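Local coordinates for flagellar hook associated protein type 3 FlgL (Legionella pneumophila subsp. pneumophila, PDB 5YTI) that probably serves as a structural component of the bacterial flagellum, as a hook-associated protein of the flagellin family, at residues E76-S81 with V341-L345; D159-R163 with A174-D180. One frame throughout, in Å; residues are numbered along the deposited sequence.

How the contacts relate
Starting from the N terminus, the chain enters helix 49-96, which carries residues 76-81, and much later meets them again at residues 341-345 of helix 316-374; contact 1 therefore closes a loop of some 260 residues. Contact 2 falls entirely within that span: residues 159-163 lead into strand 164-168, the chain turns back through strand 171-174, and residues 174-180 run back alongside 159-163, opposite in direction, a closure of only 11 residues. The first contact ties two long helices together; the second joins the loop before strand 164-168 to the segment entering helix 179-184. Their centres lie about 13 Å apart. The acidic E76 and D177 carboxylates come close, and N176 and V341 add packing.

Contact 1: E76-S81 with V341-L345; sequences EEGILS and VQSDL
E77 and Q342 meet where the backbones are nearest, and their side chains cross at about a right angle while the carboxylate and amide planes lie only 13° apart. NE2 of Q342 reaches OE2 of E77 at 2.9 Å, but the N-H is poorly aimed and the bond is weak. The torsions put the two ends together: the E77 chain, with CG anti to the backbone N (chi1 174°), bends at chi2, whereas Q342 reaches across extended beyond CG, its CG passing 3.8 Å from E77 OE1.

Next to this polar crossing is an apolar one. L80 points at the other helix and sets CD1 against CG1 of V341 at 3.5 Å, the two side chains again nearly perpendicular; CD1 of L345 is more distant, 4.3 Å from L80 CD1. L345 CD1 also lies 3.5 Å from OE1 of E76, and L345 CD2 is 4.1 Å from CB of E77, so the leucine is bordered by both glutamates. V182, from helix 179-184, also packs on L80.

The segment axes run almost antiparallel, at 163°, and approach to 10.5 Å, with these side chains meeting between them within the long helical bundle of this flagellin-family protein. Chemically, one weak amide-carboxylate bond beside leucine and valine methyls implies that this pairing rests mainly on packing.

Contact 2: D159-R163 with A174-D180; sequences DSTQR and AVNDTGD
Unusually, N176 uses both its side-chain and its backbone oxygen to hold residues 159-163, an irregular segment running opposite to its own. Its OD1 takes the N-H of R163 at 3.0 Å, in the carbonyl plane and on a lone pair, while its backbone O receives NE2 of Q162 at 2.9 Å, also in the carbonyl plane. The side chain turns toward R163 because CG sits between the backbone N and the carbonyl carbon (chi1 66°); OD1 then lies over one face of the R163 guanidinium. A backbone bond from V175 N to R163 O, 3.0 Å, closes the mouth of the hairpin, and CG2 of V175 comes 3.6 Å from NH1 of R163.

At the other end S160 OG donates to OD2 of D180 at 2.7 Å, arriving 62° out of the carboxylate plane. That oxygen also pairs with R185 of the second subunit. D159 OD1 accepts from T161 N, forming an Asx turn, and D159 O lies against CB of T178.

Strand 164-168 follows R163 and strand 171-174 leads into V175, so the paired segments continue this hairpin toward helix 179-184. R348 of helix 316-374 forms a salt bridge with D177 OD2 and a hydrogen bond with A174 O, joining the returning segment to the long helix.

Contact 1: E76-S81 with V341-L345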
loop_
_atom_site.group_PDB
_atom_site.type_symbol
_atom_site.label_atom_id
_atom_site.label_comp_id
_atom_site.label_asym_id
_atom_site.label_seq_id
_atom_site.Cartn_x
_atom_site.Cartn_y
_atom_site.Cartn_z
ATOM N N GLU A 76 7.080 -5.202 21.130
ATOM C CA GLU A 76 6.599 -4.654 19.858
ATOM C C GLU A 76 5.059 -4.765 19.683
ATOM O O GLU A 76 4.454 -3.904 19.080
ATOM C CB GLU A 76 7.324 -5.340 18.689
ATOM C CG GLU A 76 7.161 -4.622 17.359
ATOM C CD GLU A 76 7.366 -5.506 16.132
ATOM O OE1 GLU A 76 6.478 -5.505 15.255
ATOM O OE2 GLU A 76 8.418 -6.180 16.026
ATOM N N GLU A 77 4.421 -5.819 20.186
ATOM C CA GLU A 77 2.974 -5.907 20.093
ATOM C C GLU A 77 2.402 -4.692 20.807
ATOM O O GLU A 77 1.482 -4.061 20.310
ATOM C CB GLU A 77 2.452 -7.232 20.686
ATOM C CG GLU A 77 0.924 -7.382 20.769
ATOM C CD GLU A 77 0.168 -7.180 19.429
ATOM O OE1 GLU A 77 0.568 -7.719 18.375
ATOM O OE2 GLU A 77 -0.872 -6.489 19.428
ATOM N N GLY A 78 2.998 -4.322 21.938
ATOM C CA GLY A 78 2.459 -3.264 22.815
ATOM C C GLY A 78 2.614 -1.844 22.298
ATOM O O GLY A 78 1.786 -0.972 22.595
ATOM N N ILE A 79 3.689 -1.620 21.540
ATOM C CA ILE A 79 3.901 -0.360 20.843
ATOM C C ILE A 79 2.935 -0.235 19.664
ATOM O O ILE A 79 2.255 0.780 19.527
ATOM C CB ILE A 79 5.357 -0.213 20.369
ATOM C CG1 ILE A 79 6.301 -0.103 21.586
ATOM C CG2 ILE A 79 5.506 0.989 19.439
ATOM C CD1 ILE A 79 6.084 1.122 22.465
ATOM N N LEU A 80 2.851 -1.262 18.830
ATOM C CA LEU A 80 1.828 -1.300 17.799
ATOM C C LEU A 80 0.443 -1.138 18.406
ATOM O O LEU A 80 -0.355 -0.353 17.907
ATOM C CB LEU A 80 1.899 -2.588 16.988
ATOM C CG LEU A 80 3.093 -2.643 16.039
ATOM C CD1 LEU A 80 2.955 -3.792 15.063
ATOM C CD2 LEU A 80 3.279 -1.372 15.232
ATOM N N SER A 81 0.163 -1.856 19.489
ATOM C CA SER A 81 -1.125 -1.740 20.221
ATOM C C SER A 81 -1.476 -0.288 20.664
ATOM O O SER A 81 -2.624 0.183 20.483
ATOM C CB SER A 81 -1.062 -2.683 21.423
ATOM O OG SER A 81 -2.107 -2.487 22.346
ATOM N N VAL A 341 0.081 -6.141 10.404
ATOM C CA VAL A 341 1.381 -6.314 11.042
ATOM C C VAL A 341 1.186 -7.024 12.369
ATOM O O VAL A 341 1.946 -7.895 12.685
ATOM C CB VAL A 341 2.145 -4.994 11.245
ATOM C CG1 VAL A 341 3.448 -5.237 11.968
ATOM C CG2 VAL A 341 2.453 -4.330 9.911
ATOM N N GLN A 342 0.159 -6.684 13.128
ATOM C CA GLN A 342 -0.133 -7.417 14.375
ATOM C C GLN A 342 -0.465 -8.867 14.113
ATOM O O GLN A 342 0.019 -9.741 14.815
ATOM C CB GLN A 342 -1.296 -6.802 15.160
ATOM C CG GLN A 342 -0.973 -5.471 15.795
ATOM C CD GLN A 342 -2.193 -4.836 16.377
ATOM O OE1 GLN A 342 -3.184 -4.632 15.686
ATOM N NE2 GLN A 342 -2.129 -4.509 17.657
ATOM N N SER A 343 -1.306 -9.133 13.120
ATOM C CA SER A 343 -1.656 -10.523 12.822
ATOM C C SER A 343 -0.372 -11.281 12.468
ATOM O O SER A 343 -0.194 -12.387 12.941
ATOM C CB SER A 343 -2.721 -10.634 11.719
ATOM O OG SER A 343 -3.966 -10.067 12.142
ATOM N N ASP A 344 0.524 -10.667 11.681
ATOM C CA ASP A 344 1.800 -11.295 11.295
ATOM C C ASP A 344 2.641 -11.693 12.522
ATOM O O ASP A 344 3.278 -12.748 12.565
ATOM C CB ASP A 344 2.648 -10.362 10.408
ATOM C CG ASP A 344 3.799 -11.102 9.715
ATOM O OD1 ASP A 344 3.498 -11.882 8.779
ATOM O OD2 ASP A 344 4.988 -10.924 10.076
ATOM N N LEU A 345 2.636 -10.794 13.495
ATOM C CA LEU A 345 3.405 -10.884 14.707
ATOM C C LEU A 345 2.813 -12.019 15.566
ATOM O O LEU A 345 3.535 -12.859 16.037
ATOM C CB LEU A 345 3.298 -9.524 15.386
ATOM C CG LEU A 345 4.238 -9.074 16.480
ATOM C CD1 LEU A 345 4.085 -7.572 16.677
ATOM C CD2 LEU A 345 3.881 -9.799 17.756
#

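Contact 2: D159-R163 with A174-D180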
loop_
_atom_site.group_PDB
_atom_site.type_symbol
_atom_site.label_atom_id
_atom_site.label_comp_id
_atom_site.label_asym_id
_atom_site.label_seq_id
_atom_site.Cartn_x
_atom_site.Cartn_y
_atom_site.Cartn_z
ATOM N N ASP A 159 16.356 0.999 7.089
ATOM C CA ASP A 159 16.281 0.107 5.900
ATOM C C ASP A 159 15.141 -0.908 6.064
ATOM O O ASP A 159 14.425 -0.919 7.099
ATOM C CB ASP A 159 17.628 -0.606 5.605
ATOM C CG ASP A 159 18.007 -1.665 6.652
ATOM O OD1 ASP A 159 17.103 -2.260 7.251
ATOM O OD2 ASP A 159 19.218 -1.925 6.867
ATOM N N SER A 160 14.963 -1.752 5.048
ATOM C CA SER A 160 13.945 -2.796 5.134
ATOM C C SER A 160 14.450 -4.171 5.594
ATOM O O SER A 160 13.900 -5.137 5.143
ATOM C CB SER A 160 13.254 -2.959 3.773
ATOM O OG SER A 160 12.753 -1.732 3.275
ATOM N N THR A 161 15.442 -4.281 6.480
ATOM C CA THR A 161 16.076 -5.577 6.754
ATOM C C THR A 161 15.737 -6.213 8.096
ATOM O O THR A 161 16.060 -5.694 9.162
ATOM C CB THR A 161 17.606 -5.488 6.591
ATOM O OG1 THR A 161 17.894 -5.234 5.220
ATOM C CG2 THR A 161 18.320 -6.782 6.997
ATOM N N GLN A 162 15.124 -7.389 8.020
ATOM C CA GLN A 162 14.691 -8.146 9.206
ATOM C C GLN A 162 15.769 -9.124 9.697
ATOM O O GLN A 162 16.384 -9.850 8.920
ATOM C CB GLN A 162 13.387 -8.923 8.907
ATOM C CG GLN A 162 12.160 -8.051 8.663
ATOM C CD GLN A 162 10.858 -8.830 8.419
ATOM O OE1 GLN A 162 10.708 -9.515 7.389
ATOM N NE2 GLN A 162 9.897 -8.703 9.352
ATOM N N ARG A 163 15.972 -9.142 11.002
ATOM C CA ARG A 163 16.791 -10.170 11.623
ATOM C C ARG A 163 15.963 -11.422 11.828
ATOM O O ARG A 163 14.982 -11.410 12.577
ATOM C CB ARG A 163 17.347 -9.700 12.966
ATOM C CG ARG A 163 18.696 -8.995 12.855
ATOM C CD ARG A 163 19.358 -8.794 14.224
ATOM N NE ARG A 163 18.382 -8.528 15.295
ATOM C CZ ARG A 163 17.557 -7.471 15.356
ATOM N NH1 ARG A 163 16.717 -7.344 16.388
ATOM N NH2 ARG A 163 17.551 -6.543 14.400
ATOM N N ALA A 174 11.310 -14.019 12.262
ATOM C CA ALA A 174 11.720 -12.605 12.236
ATOM C C ALA A 174 11.428 -11.937 13.575
ATOM O O ALA A 174 10.324 -12.070 14.080
ATOM C CB ALA A 174 11.014 -11.866 11.107
ATOM N N VAL A 175 12.394 -11.214 14.140
ATOM C CA VAL A 175 12.208 -10.673 15.474
ATOM C C VAL A 175 11.967 -9.186 15.475
ATOM O O VAL A 175 12.016 -8.556 16.531
ATOM C CB VAL A 175 13.404 -10.955 16.388
ATOM C CG1 VAL A 175 13.696 -12.436 16.419
ATOM C CG2 VAL A 175 14.625 -10.177 15.934
ATOM N N ASN A 176 11.716 -8.617 14.305
ATOM C CA ASN A 176 11.403 -7.195 14.203
ATOM C C ASN A 176 10.615 -6.925 12.959
ATOM O O ASN A 176 10.480 -7.785 12.084
ATOM C CB ASN A 176 12.682 -6.341 14.185
ATOM C CG ASN A 176 13.529 -6.558 12.946
ATOM O OD1 ASN A 176 13.915 -7.668 12.617
ATOM N ND2 ASN A 176 13.846 -5.482 12.274
ATOM N N ASP A 177 10.078 -5.716 12.897
ATOM C CA ASP A 177 9.529 -5.179 11.659
ATOM C C ASP A 177 10.219 -3.844 11.377
ATOM O O ASP A 177 10.970 -3.342 12.223
ATOM C CB ASP A 177 8.026 -4.999 11.760
ATOM C CG ASP A 177 7.285 -6.306 11.962
ATOM O OD1 ASP A 177 7.149 -6.737 13.129
ATOM O OD2 ASP A 177 6.790 -6.883 10.962
ATOM N N THR A 178 9.993 -3.277 10.192
ATOM C CA THR A 178 10.686 -2.048 9.827
ATOM C C THR A 178 9.742 -0.930 9.429
ATOM O O THR A 178 8.675 -1.164 8.871
ATOM C CB THR A 178 11.766 -2.287 8.740
ATOM O OG1 THR A 178 11.165 -2.634 7.485
ATOM C CG2 THR A 178 12.698 -3.387 9.192
ATOM N N GLY A 179 10.173 0.293 9.719
ATOM C CA GLY A 179 9.321 1.485 9.664
ATOM C C GLY A 179 8.738 1.745 8.306
ATOM O O GLY A 179 7.627 2.270 8.202
ATOM N N ASP A 180 9.481 1.370 7.266
ATOM C CA ASP A 180 8.999 1.537 5.901
ATOM C C ASP A 180 7.767 0.666 5.704
ATOM O O ASP A 180 6.797 1.079 5.089
ATOM C CB ASP A 180 10.075 1.186 4.875
ATOM C CG ASP A 180 10.373 -0.312 4.836
ATOM O OD1 ASP A 180 10.774 -0.856 5.901
ATOM O OD2 ASP A 180 10.197 -0.934 3.755
#